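Local structure of GDSL-like protein (Collinsella aerofaciens ATCC 25986, 7BXD) at residues A[107-111]-A[112-116]; A[230-233]-A[234-237]. The protein is a GDSL-like member of the SGNH hydrolase group and probably works as an acyl-hydrolase, cleaving ester bonds in substrates that are not yet defined. All blocks are in the same frame, centred on the assembly; numbering follows the deposited sequence.

Interaction 1. Residues A[107-111]-A[112-116]; sequences VNDFS and RNVPL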
ATOM      1  N   VAL A 107       6.151  -1.261   2.348  1.00 13.58           N
ATOM      2  CA  VAL A 107       7.500  -1.456   1.827  1.00 14.24           C
ATOM      3  C   VAL A 107       8.476  -0.561   2.579  1.00 13.78           C
ATOM      4  O   VAL A 107       9.652  -0.925   2.748  1.00 14.93           O
ATOM      5  CB  VAL A 107       7.592  -1.305   0.288  1.00 14.23           C
ATOM      6  CG1 VAL A 107       7.473   0.168  -0.142  1.00 15.37           C
ATOM      7  CG2 VAL A 107       8.873  -1.931  -0.250  1.00 16.07           C
ATOM      8  N   ASN A 108       8.034   0.629   3.022  1.00 14.37           N
ATOM      9  CA  ASN A 108       8.955   1.497   3.767  1.00 14.45           C
ATOM     10  C   ASN A 108       9.191   1.000   5.191  1.00 14.10           C
ATOM     11  O   ASN A 108      10.283   1.200   5.747  1.00 15.12           O
ATOM     12  CB  ASN A 108       8.500   2.945   3.749  1.00 15.21           C
ATOM     13  CG  ASN A 108       8.518   3.516   2.349  1.00 16.09           C
ATOM     14  OD1 ASN A 108       9.448   3.247   1.584  1.00 17.75           O
ATOM     15  ND2 ASN A 108       7.509   4.316   2.011  1.00 16.40           N
ATOM     16  N   ASP A 109       8.191   0.365   5.813  1.00 13.68           N
ATOM     17  CA  ASP A 109       8.410  -0.235   7.120  1.00 13.75           C
ATOM     18  C   ASP A 109       9.508  -1.286   7.040  1.00 13.81           C
ATOM     19  O   ASP A 109      10.366  -1.374   7.938  1.00 14.99           O
ATOM     20  CB  ASP A 109       7.104  -0.840   7.643  1.00 14.14           C
ATOM     21  CG  ASP A 109       6.003   0.196   7.742  1.00 13.96           C
ATOM     22  OD1 ASP A 109       5.497   0.591   6.652  1.00 14.18           O
ATOM     23  OD2 ASP A 109       5.679   0.610   8.885  1.00 14.09           O
ATOM     24  N   PHE A 110       9.476  -2.125   5.986  1.00 14.33           N
ATOM     25  CA  PHE A 110      10.521  -3.111   5.768  1.00 14.34           C
ATOM     26  C   PHE A 110      11.860  -2.410   5.518  1.00 15.36           C
ATOM     27  O   PHE A 110      12.859  -2.685   6.186  1.00 16.48           O
ATOM     28  CB  PHE A 110      10.122  -3.969   4.564  1.00 14.99           C
ATOM     29  CG  PHE A 110      11.281  -4.705   3.917  1.00 15.06           C
ATOM     30  CD1 PHE A 110      12.041  -5.635   4.641  1.00 15.20           C
ATOM     31  CD2 PHE A 110      11.589  -4.466   2.589  1.00 15.09           C
ATOM     32  CE1 PHE A 110      13.096  -6.309   4.023  1.00 16.10           C
ATOM     33  CE2 PHE A 110      12.637  -5.133   1.978  1.00 15.40           C
ATOM     34  CZ  PHE A 110      13.396  -6.053   2.700  1.00 15.29           C
ATOM     35  N   SER A 111      11.903  -1.488   4.549  0.53 15.85           N
ATOM     36  CA  SER A 111      13.183  -0.938   4.116  0.53 18.09           C
ATOM     37  C   SER A 111      13.799   0.004   5.143  0.53 18.26           C
ATOM     38  O   SER A 111      15.024   0.187   5.138  0.53 19.20           O
ATOM     39  CB  SER A 111      13.056  -0.271   2.739  0.53 20.61           C
ATOM     40  OG  SER A 111      12.350   0.946   2.801  0.53 21.76           O
ATOM     41  N   ARG A 112      12.991   0.625   6.005  1.00 18.37           N
ATOM     42  CA  ARG A 112      13.491   1.563   7.004  1.00 19.06           C
ATOM     43  C   ARG A 112      13.374   1.023   8.427  1.00 18.78           C
ATOM     44  O   ARG A 112      13.376   1.795   9.382  1.00 20.44           O
ATOM     45  CB  ARG A 112      12.837   2.943   6.832  1.00 21.35           C
ATOM     46  CG  ARG A 112      13.002   3.525   5.435  1.00 24.87           C
ATOM     47  CD  ARG A 112      14.462   3.565   5.033  1.00 29.18           C
ATOM     48  NE  ARG A 112      14.673   4.424   3.876  1.00 32.31           N
ATOM     49  CZ  ARG A 112      15.671   4.275   3.017  1.00 34.27           C
ATOM     50  NH1 ARG A 112      16.543   3.291   3.185  1.00 35.31           N
ATOM     51  NH2 ARG A 112      15.790   5.100   1.985  1.00 34.87           N
ATOM     52  N   ASN A 113      13.320  -0.301   8.594  1.00 18.36           N
ATOM     53  CA  ASN A 113      13.622  -0.930   9.879  1.00 18.30           C
ATOM     54  C   ASN A 113      12.620  -0.561  10.973  1.00 18.65           C
ATOM     55  O   ASN A 113      12.983  -0.243  12.101  1.00 20.21           O
ATOM     56  CB  ASN A 113      15.074  -0.639  10.255  1.00 19.54           C
ATOM     57  CG  ASN A 113      15.975  -1.138   9.187  1.00 19.94           C
ATOM     58  OD1 ASN A 113      15.987  -2.335   8.915  1.00 20.57           O
ATOM     59  ND2 ASN A 113      16.682  -0.242   8.506  1.00 20.84           N
ATOM     60  N   VAL A 114      11.343  -0.619  10.636  1.00 17.00           N
ATOM     61  CA  VAL A 114      10.302  -0.549  11.672  1.00 16.48           C
ATOM     62  C   VAL A 114      10.293  -1.868  12.441  1.00 16.24           C
ATOM     63  O   VAL A 114      10.198  -2.945  11.819  1.00 16.01           O
ATOM     64  CB  VAL A 114       8.940  -0.291  11.009  1.00 16.10           C
ATOM     65  CG1 VAL A 114       7.790  -0.612  11.956  1.00 16.24           C
ATOM     66  CG2 VAL A 114       8.891   1.146  10.531  1.00 16.64           C
ATOM     67  N   PRO A 115      10.401  -1.847  13.767  1.00 16.72           N
ATOM     68  CA  PRO A 115      10.324  -3.102  14.527  1.00 17.44           C
ATOM     69  C   PRO A 115       9.017  -3.836  14.250  1.00 16.15           C
ATOM     70  O   PRO A 115       7.946  -3.232  14.177  1.00 16.43           O
ATOM     71  CB  PRO A 115      10.415  -2.638  15.987  1.00 19.39           C
ATOM     72  CG  PRO A 115      11.093  -1.277  15.933  1.00 21.43           C
ATOM     73  CD  PRO A 115      10.536  -0.676  14.652  1.00 18.77           C
ATOM     74  N   LEU A 116       9.091  -5.160  14.140  1.00 16.07           N
ATOM     75  CA  LEU A 116       7.903  -5.908  13.747  1.00 16.24           C
ATOM     76  C   LEU A 116       6.872  -5.972  14.875  1.00 15.62           C
ATOM     77  O   LEU A 116       5.680  -5.785  14.641  1.00 16.76           O
ATOM     78  CB  LEU A 116       8.332  -7.301  13.284  1.00 17.77           C
ATOM     79  CG  LEU A 116       7.304  -8.092  12.503  1.00 18.67           C
ATOM     80  CD1 LEU A 116       7.100  -7.486  11.094  1.00 17.71           C
ATOM     81  CD2 LEU A 116       7.717  -9.565  12.371  1.00 20.24           C
TER
HETATM   82  O   HOH W   1      17.196  -1.776   5.921  1.00 22.25           O
HETATM   83  O   HOH W   2      17.301   1.818   5.237  1.00 40.62           O
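Arg112 lies against Ser111 at the turn where the chain leaves helix 107-111 and folds back over its last residues. The amide of Arg112 ends the helical pattern, with its N 2.8 Å from Asn108 O. Its side chain then runs beside the backbone of Ser111. CG is anti to the carbonyl carbon (chi1 -55°), and a bend at chi2 then brings CD to 3.4 Å from Ser111 O. Water 2 lies in the plane of the guanidinium, at its edge, 2.6 Å from Arg112 NH1. The same water is placed to donate to Ser111 O, so it can bridge the two residues. NH2 bonds to Lys161 O.

Asp109 and Val114 lie side by side and point the same way. CG2 of Val114 comes 3.6 Å from Asp109 OD2 and also touches CB. The carboxylate is held elsewhere, by the amides of Ile77 and Ala78. The backbones of the same two residues are joined: Val114 N donates to Asp109 O at 3.0 Å, in the carbonyl plane and with an N-H...O angle of 164°. Asn113 N makes a weak bond of 3.4 Å to Phe110 O. The left-handed backbone of Asn113 (phi 65°) is usual at the C' position of this cap. These 6→1 and 5→2 bonds, with that positive phi, define a Schellman motif, and the Asp109-Val114 side-chain contact goes with it. It closes the helix that starts within the Gly-x-Asn-Asp block of SGNH hydrolases. Asn108, whose ND2 bonds to Ser75 O, probably corresponds to the asparagine that usually helps form the oxyanion hole.

Interaction 2. Residues A[230-233]-A[234-237]; sequences AHRI and AAGL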
ATOM      1  N   ALA A 230      -3.212  -0.800 -12.168  1.00 14.85           N
ATOM      2  CA  ALA A 230      -4.617  -0.447 -11.989  1.00 15.21           C
ATOM      3  C   ALA A 230      -5.541  -1.569 -12.453  1.00 15.25           C
ATOM      4  O   ALA A 230      -6.577  -1.830 -11.835  1.00 15.57           O
ATOM      5  CB  ALA A 230      -4.963   0.827 -12.745  1.00 15.79           C
ATOM      6  N   HIS A 231      -5.208  -2.235 -13.558  1.00 15.84           N
ATOM      7  CA  HIS A 231      -6.048  -3.336 -14.015  1.00 15.70           C
ATOM      8  C   HIS A 231      -6.053  -4.477 -13.008  1.00 15.92           C
ATOM      9  O   HIS A 231      -7.118  -5.071 -12.732  1.00 15.84           O
ATOM     10  CB  HIS A 231      -5.574  -3.801 -15.389  1.00 16.42           C
ATOM     11  CG  HIS A 231      -6.007  -2.898 -16.509  1.00 17.96           C
ATOM     12  ND1 HIS A 231      -7.000  -3.227 -17.406  1.00 20.38           N
ATOM     13  CD2 HIS A 231      -5.602  -1.649 -16.847  1.00 19.66           C
ATOM     14  CE1 HIS A 231      -7.166  -2.235 -18.268  1.00 21.13           C
ATOM     15  NE2 HIS A 231      -6.333  -1.264 -17.951  1.00 20.96           N
ATOM     16  N   ARG A 232      -4.883  -4.816 -12.462  1.00 15.81           N
ATOM     17  CA  ARG A 232      -4.825  -5.889 -11.466  1.00 15.13           C
ATOM     18  C   ARG A 232      -5.603  -5.518 -10.208  1.00 14.90           C
ATOM     19  O   ARG A 232      -6.298  -6.362  -9.620  1.00 14.97           O
ATOM     20  CB  ARG A 232      -3.363  -6.217 -11.129  1.00 15.93           C
ATOM     21  CG  ARG A 232      -3.191  -7.294 -10.057  1.00 16.58           C
ATOM     22  CD  ARG A 232      -3.613  -8.656 -10.575  1.00 17.17           C
ATOM     23  NE  ARG A 232      -3.637  -9.701  -9.554  1.00 18.32           N
ATOM     24  CZ  ARG A 232      -4.675  -9.988  -8.781  1.00 19.23           C
ATOM     25  NH1 ARG A 232      -5.775  -9.271  -8.863  1.00 18.84           N
ATOM     26  NH2 ARG A 232      -4.614 -11.019  -7.915  1.00 20.38           N
ATOM     27  N   ILE A 233      -5.493  -4.262  -9.777  1.00 14.99           N
ATOM     28  CA  ILE A 233      -6.204  -3.793  -8.595  1.00 14.65           C
ATOM     29  C   ILE A 233      -7.707  -3.811  -8.839  1.00 15.29           C
ATOM     30  O   ILE A 233      -8.481  -4.218  -7.967  1.00 15.78           O
ATOM     31  CB  ILE A 233      -5.682  -2.405  -8.176  1.00 14.27           C
ATOM     32  CG1 ILE A 233      -4.248  -2.500  -7.679  1.00 13.95           C
ATOM     33  CG2 ILE A 233      -6.617  -1.754  -7.178  1.00 15.31           C
ATOM     34  CD1 ILE A 233      -3.524  -1.158  -7.581  1.00 15.09           C
ATOM     35  N   ALA A 234      -8.149  -3.373 -10.020  1.00 15.52           N
ATOM     36  CA  ALA A 234      -9.576  -3.421 -10.316  1.00 15.84           C
ATOM     37  C   ALA A 234     -10.100  -4.846 -10.210  1.00 15.41           C
ATOM     38  O   ALA A 234     -11.182  -5.076  -9.650  1.00 16.57           O
ATOM     39  CB  ALA A 234      -9.831  -2.823 -11.697  1.00 17.15           C
ATOM     40  N   ALA A 235      -9.375  -5.810 -10.780  1.00 15.93           N
ATOM     41  CA  ALA A 235      -9.829  -7.199 -10.702  1.00 16.28           C
ATOM     42  C   ALA A 235      -9.880  -7.646  -9.252  1.00 15.69           C
ATOM     43  O   ALA A 235     -10.826  -8.340  -8.841  1.00 16.23           O
ATOM     44  CB  ALA A 235      -8.899  -8.096 -11.522  1.00 17.19           C
ATOM     45  N   GLY A 236      -8.868  -7.260  -8.464  1.00 15.79           N
ATOM     46  CA  GLY A 236      -8.841  -7.651  -7.072  1.00 16.32           C
ATOM     47  C   GLY A 236      -9.987  -7.076  -6.274  1.00 16.38           C
ATOM     48  O   GLY A 236     -10.561  -7.756  -5.423  1.00 16.93           O
ATOM     49  N   LEU A 237     -10.305  -5.800  -6.495  1.00 16.25           N
ATOM     50  CA  LEU A 237     -11.393  -5.162  -5.751  1.00 16.30           C
ATOM     51  C   LEU A 237     -12.741  -5.774  -6.115  1.00 16.62           C
ATOM     52  O   LEU A 237     -13.578  -6.021  -5.241  1.00 18.60           O
ATOM     53  CB  LEU A 237     -11.417  -3.652  -6.008  1.00 17.55           C
ATOM     54  CG  LEU A 237     -10.406  -2.796  -5.247  1.00 19.25           C
ATOM     55  CD1 LEU A 237     -10.371  -1.377  -5.796  1.00 20.26           C
ATOM     56  CD2 LEU A 237     -10.743  -2.812  -3.747  1.00 19.90           C
TER
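Leu237 packs back on Ile233, one helical turn earlier. Its CB lies 3.6 Å from Ile233 O, the carbonyl that accepts the Leu237 amide in a 2.8 Å bond from N to O. CG stays equally close to that oxygen. CG is anti to the carbonyl carbon (chi1 -79°), which sends the branch back along the helix. At the tip, CD1 meets Ile233 CG2 at 4.0 Å. The two side chains run side by side and point the same way. Beyond them is strand 146-150, where Leu237 rests on Val148 and Ile233 on Met150. This is the last helix of an α/β/α SGNH fold, and its apolar face is laid against the parallel sheet. Three more i to i+4 backbone bonds continue the helix, from Ala234, Ala235 and Gly236 to Ala230, His231 and Arg232. The small Ala234 turns its CB to 3.4 Å from Ala230 O and also touches Leu58 of helix 55-61. Arg232 bends at chi2, and its NH1 lies 3.7 Å from Gly236 N. That amide is at the guanidinium edge, in its plane, but gives its N-H to Arg232 O, so this is contact only. NE is bonded to Gln200 O at the end of helix 197-200.

How the interactions relate
Interactions 1 and 2 are both local, but they lie on opposite sides of the chain's centre. Their own centres are 26 Å apart and their nearest atoms about 13 Å apart, so they do not touch. Interaction 1 ends a short helix and is partly buried. Its chemistry is mostly polar, with backbone capping bonds, waters and links to surrounding loops. Interaction 2 lies inside a long helix and is more buried overall, though His231 and Ala235 are exposed. It depends on regular backbone bonds and apolar contact with strand 146-150. The two share no helix: 107-111 neighbours helices 127-141 and 176-189, while 230-237 meets helices 55-61 and 197-200.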